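Local coordinates for putative fimbrium subunit Fim1C (Bacteroides uniformis, PDB 4K4K), which is a putative component of the fimbrium tip, part of the cell-surface filaments that mediate adhesion and biofilm formation, at residues V142-T147 and K241-G246; N235-S240 and V262-E267. All blocks are in the same frame, centred on the assembly; numbering follows the deposited sequence.

Contact 1. Residues V142-T147 and K241-G246; sequences VKLDIT and KAFVAG
Val142 meets Phe243 and Val244 where the loop leading into strand 247-256 of this fimbrillin-like beta fold passes the strand 132-150. At Val142 the two methyls divide the work. CG2, anti to the carbonyl carbon, reaches the loop backbone, touching Val244 O at 3.4 Å; that oxygen accepts a hydrogen bond from the Ser247 side chain. CG1, anti to the backbone N (chi1 173°), lies 4.1 Å from Phe243 CB and about as far from Phe243 CG, at the root of the ring. An alanine here would probably open a gap beside Phe243 CB and the Val244 carbonyl, and leave the root of the ring less firmly held. Two residues on, Leu144 takes up the outer end of the same ring. Its side chain crosses that of Phe243 at about a right angle, and one methyl, CD2, makes the contact. Val142 CG1 and Leu144 CD2 both approach the ring obliquely. No hydrogen bond joins the two segments; methyls pack on the ring and on one backbone carbonyl. Around it the ring also touches Val207, Ile167 and Met216 and meets the ring of Tyr249, whose hydroxyl is hydrogen-bonded to Val244 N; Phe243 is thus a core residue carried by a loop. At the far end of the ring, Leu144 CD2 sits 3.8 Å from Phe243 CZ and 3.9 Å from Phe243 CE1.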
loop_
_atom_site.group_PDB
_atom_site.type_symbol
_atom_site.label_atom_id
_atom_site.label_comp_id
_atom_site.label_asym_id
_atom_site.label_seq_id
_atom_site.Cartn_x
_atom_site.Cartn_y
_atom_site.Cartn_z
ATOM N N VAL A 142 0.416 -0.088 6.012
ATOM C CA VAL A 142 -0.786 0.080 6.841
ATOM C C VAL A 142 -1.538 1.335 6.411
ATOM O O VAL A 142 -0.927 2.381 6.225
ATOM C CB VAL A 142 -0.349 0.159 8.328
ATOM C CG1 VAL A 142 -1.528 0.513 9.253
ATOM C CG2 VAL A 142 0.343 -1.128 8.777
ATOM N N LYS A 143 -2.866 1.226 6.268
ATOM C CA LYS A 143 -3.684 2.356 5.871
ATOM C C LYS A 143 -4.391 2.951 7.085
ATOM O O LYS A 143 -4.966 2.217 7.894
ATOM C CB LYS A 143 -4.720 1.917 4.814
ATOM C CG LYS A 143 -5.685 3.021 4.315
ATOM C CD LYS A 143 -4.990 3.999 3.411
ATOM C CE LYS A 143 -5.948 5.058 2.899
ATOM N NZ LYS A 143 -5.325 5.873 1.826
ATOM N N LEU A 144 -4.356 4.284 7.195
ATOM C CA LEU A 144 -5.115 5.013 8.225
ATOM C C LEU A 144 -6.231 5.759 7.518
ATOM O O LEU A 144 -5.965 6.470 6.547
ATOM C CB LEU A 144 -4.238 5.981 9.038
ATOM C CG LEU A 144 -2.960 5.399 9.678
ATOM C CD1 LEU A 144 -2.219 6.475 10.465
ATOM C CD2 LEU A 144 -3.262 4.169 10.557
ATOM N N ASP A 145 -7.476 5.586 7.990
ATOM C CA ASP A 145 -8.657 6.200 7.398
ATOM C C ASP A 145 -9.375 6.918 8.534
ATOM O O ASP A 145 -9.884 6.270 9.439
ATOM C CB ASP A 145 -9.522 5.110 6.727
ATOM C CG ASP A 145 -10.707 5.629 5.924
ATOM O OD1 ASP A 145 -11.457 6.483 6.448
ATOM O OD2 ASP A 145 -10.947 5.109 4.819
ATOM N N ILE A 146 -9.349 8.246 8.517
ATOM C CA ILE A 146 -9.895 9.043 9.611
ATOM C C ILE A 146 -11.078 9.872 9.141
ATOM O O ILE A 146 -11.009 10.559 8.118
ATOM C CB ILE A 146 -8.740 9.914 10.200
ATOM C CG1 ILE A 146 -7.654 9.001 10.837
ATOM C CG2 ILE A 146 -9.243 10.994 11.189
ATOM C CD1 ILE A 146 -6.320 9.596 10.992
ATOM N N THR A 147 -12.171 9.819 9.923
ATOM C CA THR A 147 -13.348 10.634 9.679
ATOM C C THR A 147 -13.478 11.557 10.875
ATOM O O THR A 147 -13.435 11.087 12.014
ATOM C CB THR A 147 -14.586 9.746 9.469
ATOM O OG1 THR A 147 -14.295 8.814 8.436
ATOM C CG2 THR A 147 -15.819 10.536 9.086
ATOM N N LYS A 241 -3.375 -1.423 19.182
ATOM C CA LYS A 241 -2.238 -1.497 20.122
ATOM C C LYS A 241 -0.924 -1.678 19.307
ATOM O O LYS A 241 0.188 -1.438 19.787
ATOM C CB LYS A 241 -2.427 -2.662 21.124
ATOM C CG LYS A 241 -3.683 -2.559 21.999
ATOM C CD LYS A 241 -3.567 -1.469 23.055
ATOM C CE LYS A 241 -4.876 -1.213 23.764
ATOM N NZ LYS A 241 -4.744 -0.112 24.753
ATOM N N ALA A 242 -1.095 -2.077 18.060
ATOM C CA ALA A 242 -0.061 -2.316 17.053
ATOM C C ALA A 242 -0.617 -1.960 15.702
ATOM O O ALA A 242 -1.840 -1.930 15.534
ATOM C CB ALA A 242 0.352 -3.793 17.070
ATOM N N PHE A 243 0.259 -1.709 14.726
ATOM C CA PHE A 243 -0.162 -1.490 13.338
ATOM C C PHE A 243 0.264 -2.726 12.549
ATOM O O PHE A 243 1.466 -2.948 12.365
ATOM C CB PHE A 243 0.459 -0.211 12.741
ATOM C CG PHE A 243 -0.155 1.113 13.153
ATOM C CD1 PHE A 243 -1.509 1.204 13.475
ATOM C CD2 PHE A 243 0.592 2.284 13.110
ATOM C CE1 PHE A 243 -2.084 2.438 13.811
ATOM C CE2 PHE A 243 0.013 3.524 13.423
ATOM C CZ PHE A 243 -1.322 3.593 13.759
ATOM N N VAL A 244 -0.711 -3.549 12.112
ATOM C CA VAL A 244 -0.444 -4.800 11.392
ATOM C C VAL A 244 -0.432 -4.581 9.879
ATOM O O VAL A 244 -1.386 -4.042 9.326
ATOM C CB VAL A 244 -1.481 -5.888 11.812
ATOM C CG1 VAL A 244 -1.323 -7.174 10.992
ATOM C CG2 VAL A 244 -1.387 -6.172 13.315
ATOM N N ALA A 245 0.636 -5.053 9.194
ATOM C CA ALA A 245 0.764 -4.944 7.738
ATOM C C ALA A 245 -0.487 -5.473 7.035
ATOM O O ALA A 245 -1.049 -6.487 7.470
ATOM C CB ALA A 245 1.987 -5.730 7.259
ATOM N N GLY A 246 -0.874 -4.818 5.950
ATOM C CA GLY A 246 -2.011 -5.198 5.126
ATOM C C GLY A 246 -3.362 -4.910 5.750
ATOM O O GLY A 246 -4.371 -5.415 5.256
#

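Contact 2. Residues N235-S240 and V262-E267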
loop_
_atom_site.group_PDB
_atom_site.type_symbol
_atom_site.label_atom_id
_atom_site.label_comp_id
_atom_site.label_asym_id
_atom_site.label_seq_id
_atom_site.Cartn_x
_atom_site.Cartn_y
_atom_site.Cartn_z
ATOM N N ASN A 235 -2.408 4.342 20.905
ATOM C CA ASN A 235 -2.384 3.116 21.711
ATOM C C ASN A 235 -3.600 3.007 22.680
ATOM O O ASN A 235 -3.886 1.909 23.162
ATOM C CB ASN A 235 -1.062 3.021 22.480
ATOM C CG ASN A 235 -0.762 1.639 23.009
ATOM O OD1 ASN A 235 -0.405 0.716 22.264
ATOM N ND2 ASN A 235 -0.930 1.466 24.309
ATOM N N SER A 236 -4.355 4.102 22.890
ATOM C CA SER A 236 -5.532 4.043 23.762
ATOM C C SER A 236 -6.730 3.381 23.040
ATOM O O SER A 236 -7.682 2.977 23.710
ATOM C CB SER A 236 -5.895 5.427 24.293
ATOM O OG SER A 236 -6.526 6.225 23.306
ATOM N N ALA A 237 -6.670 3.232 21.691
ATOM C CA ALA A 237 -7.747 2.590 20.938
ATOM C C ALA A 237 -7.686 1.085 21.119
ATOM O O ALA A 237 -6.590 0.511 21.189
ATOM C CB ALA A 237 -7.670 2.944 19.463
ATOM N N ALA A 238 -8.865 0.444 21.180
ATOM C CA ALA A 238 -8.984 -1.001 21.357
ATOM C C ALA A 238 -8.432 -1.755 20.161
ATOM O O ALA A 238 -7.755 -2.765 20.346
ATOM C CB ALA A 238 -10.441 -1.387 21.574
ATOM N N GLN A 239 -8.675 -1.241 18.937
ATOM C CA GLN A 239 -8.270 -1.931 17.715
ATOM C C GLN A 239 -6.838 -1.628 17.237
ATOM O O GLN A 239 -6.416 -2.228 16.237
ATOM C CB GLN A 239 -9.255 -1.615 16.568
ATOM C CG GLN A 239 -10.716 -1.991 16.805
ATOM C CD GLN A 239 -10.922 -3.360 17.400
ATOM O OE1 GLN A 239 -10.433 -4.378 16.898
ATOM N NE2 GLN A 239 -11.659 -3.405 18.489
ATOM N N SER A 240 -6.089 -0.723 17.909
ATOM C CA SER A 240 -4.749 -0.392 17.407
ATOM C C SER A 240 -3.644 -0.310 18.479
ATOM O O SER A 240 -2.980 0.713 18.604
ATOM C CB SER A 240 -4.786 0.901 16.590
ATOM O OG SER A 240 -5.083 2.052 17.364
ATOM N N VAL A 262 -12.588 8.960 20.276
ATOM C CA VAL A 262 -12.356 8.187 19.075
ATOM C C VAL A 262 -12.932 6.787 19.169
ATOM O O VAL A 262 -12.800 6.129 20.203
ATOM C CB VAL A 262 -10.811 8.137 18.837
ATOM C CG1 VAL A 262 -10.436 7.333 17.597
ATOM C CG2 VAL A 262 -10.197 9.544 18.793
ATOM N N SER A 263 -13.564 6.336 18.069
ATOM C CA SER A 263 -14.041 4.973 17.898
ATOM C C SER A 263 -13.143 4.376 16.844
ATOM O O SER A 263 -12.775 5.079 15.897
ATOM C CB SER A 263 -15.520 4.916 17.519
ATOM O OG SER A 263 -15.792 5.398 16.215
ATOM N N SER A 264 -12.729 3.118 17.030
ATOM C CA SER A 264 -11.807 2.534 16.067
ATOM C C SER A 264 -12.294 1.202 15.539
ATOM O O SER A 264 -13.006 0.472 16.230
ATOM C CB SER A 264 -10.439 2.354 16.712
ATOM O OG SER A 264 -10.505 1.344 17.708
ATOM N N LYS A 265 -11.874 0.887 14.310
ATOM C CA LYS A 265 -12.160 -0.385 13.643
ATOM C C LYS A 265 -10.934 -0.768 12.871
ATOM O O LYS A 265 -10.250 0.119 12.352
ATOM C CB LYS A 265 -13.362 -0.264 12.680
ATOM C CG LYS A 265 -14.731 -0.183 13.349
ATOM C CD LYS A 265 -15.826 0.275 12.378
ATOM C CE LYS A 265 -16.405 -0.834 11.522
ATOM N NZ LYS A 265 -17.425 -0.322 10.566
ATOM N N VAL A 266 -10.654 -2.075 12.773
ATOM C CA VAL A 266 -9.546 -2.557 11.946
ATOM C C VAL A 266 -10.166 -3.531 10.963
ATOM O O VAL A 266 -11.067 -4.300 11.332
ATOM C CB VAL A 266 -8.328 -3.139 12.727
ATOM C CG1 VAL A 266 -8.692 -4.382 13.543
ATOM C CG2 VAL A 266 -7.155 -3.432 11.788
ATOM N N GLU A 267 -9.717 -3.473 9.702
ATOM C CA GLU A 267 -10.224 -4.301 8.614
ATOM C C GLU A 267 -9.069 -4.772 7.757
ATOM O O GLU A 267 -8.043 -4.084 7.715
ATOM C CB GLU A 267 -11.198 -3.476 7.741
ATOM C CG GLU A 267 -12.523 -3.092 8.389
ATOM C CD GLU A 267 -13.436 -2.191 7.575
ATOM O OE1 GLU A 267 -13.105 -1.893 6.404
ATOM O OE2 GLU A 267 -14.467 -1.745 8.129
#
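Gln239 lies across Ser264 and Val266, bringing the loop after strand 228-233 against strand 259-268, which pairs antiparallel with strand 247-256 in this fimbrillin-like beta fold. Gln239 CB sits 3.4 Å from Ser264 OG. The next carbon, CG, is anti to the carbonyl carbon (chi1 -59°) and comes down on the strand backbone, 3.4 Å from Ser264 O and 3.8 Å from Lys265 CA. The chain then bends about CB-CG (chi2 -45°), which places CD; the amide oxygen OE1 lies beside a methyl, 3.8 Å from Val266 CG1, with the two side chains crossing obliquely. The glutamine is therefore used mainly through its carbons, and across this contact its amide makes no hydrogen bond.

Ser264 supplies the polar group. Ser264 OG, set between the backbone N and the carbonyl carbon, is turned to the loop and lies 3.7 Å from Ala237 CB, two residues before Gln239. Ala237, which is buried, also packs on Trp232 of strand 228-233, which Val262 touches too. One hydrogen bond links the segments, and it is weak: Gln239 N donates to Ser264 OG over 3.4 Å, with an N-H...O angle of 154°.

In the fold
One loop, between strands 228-233 and 247-256, supplies a segment to each contact, and the two centres lie about 9 Å apart. In contact 1 the loop sends an aromatic side chain into the core, where it packs on strand 132-150 without a hydrogen bond; in contact 2, at the surface, the loop lies over strand 259-268 through mixed polar and apolar atoms and one weak bond to a serine. Strand 247-256 stands between these partners, pairing parallel with 132-150 and antiparallel with 259-268, so the loop meets neighbours on both sides of the strand it leads into. The loop segments are also tied to each other: Lys241 NZ probably hydrogen-bonds to Asn235 O, 2.7 Å away.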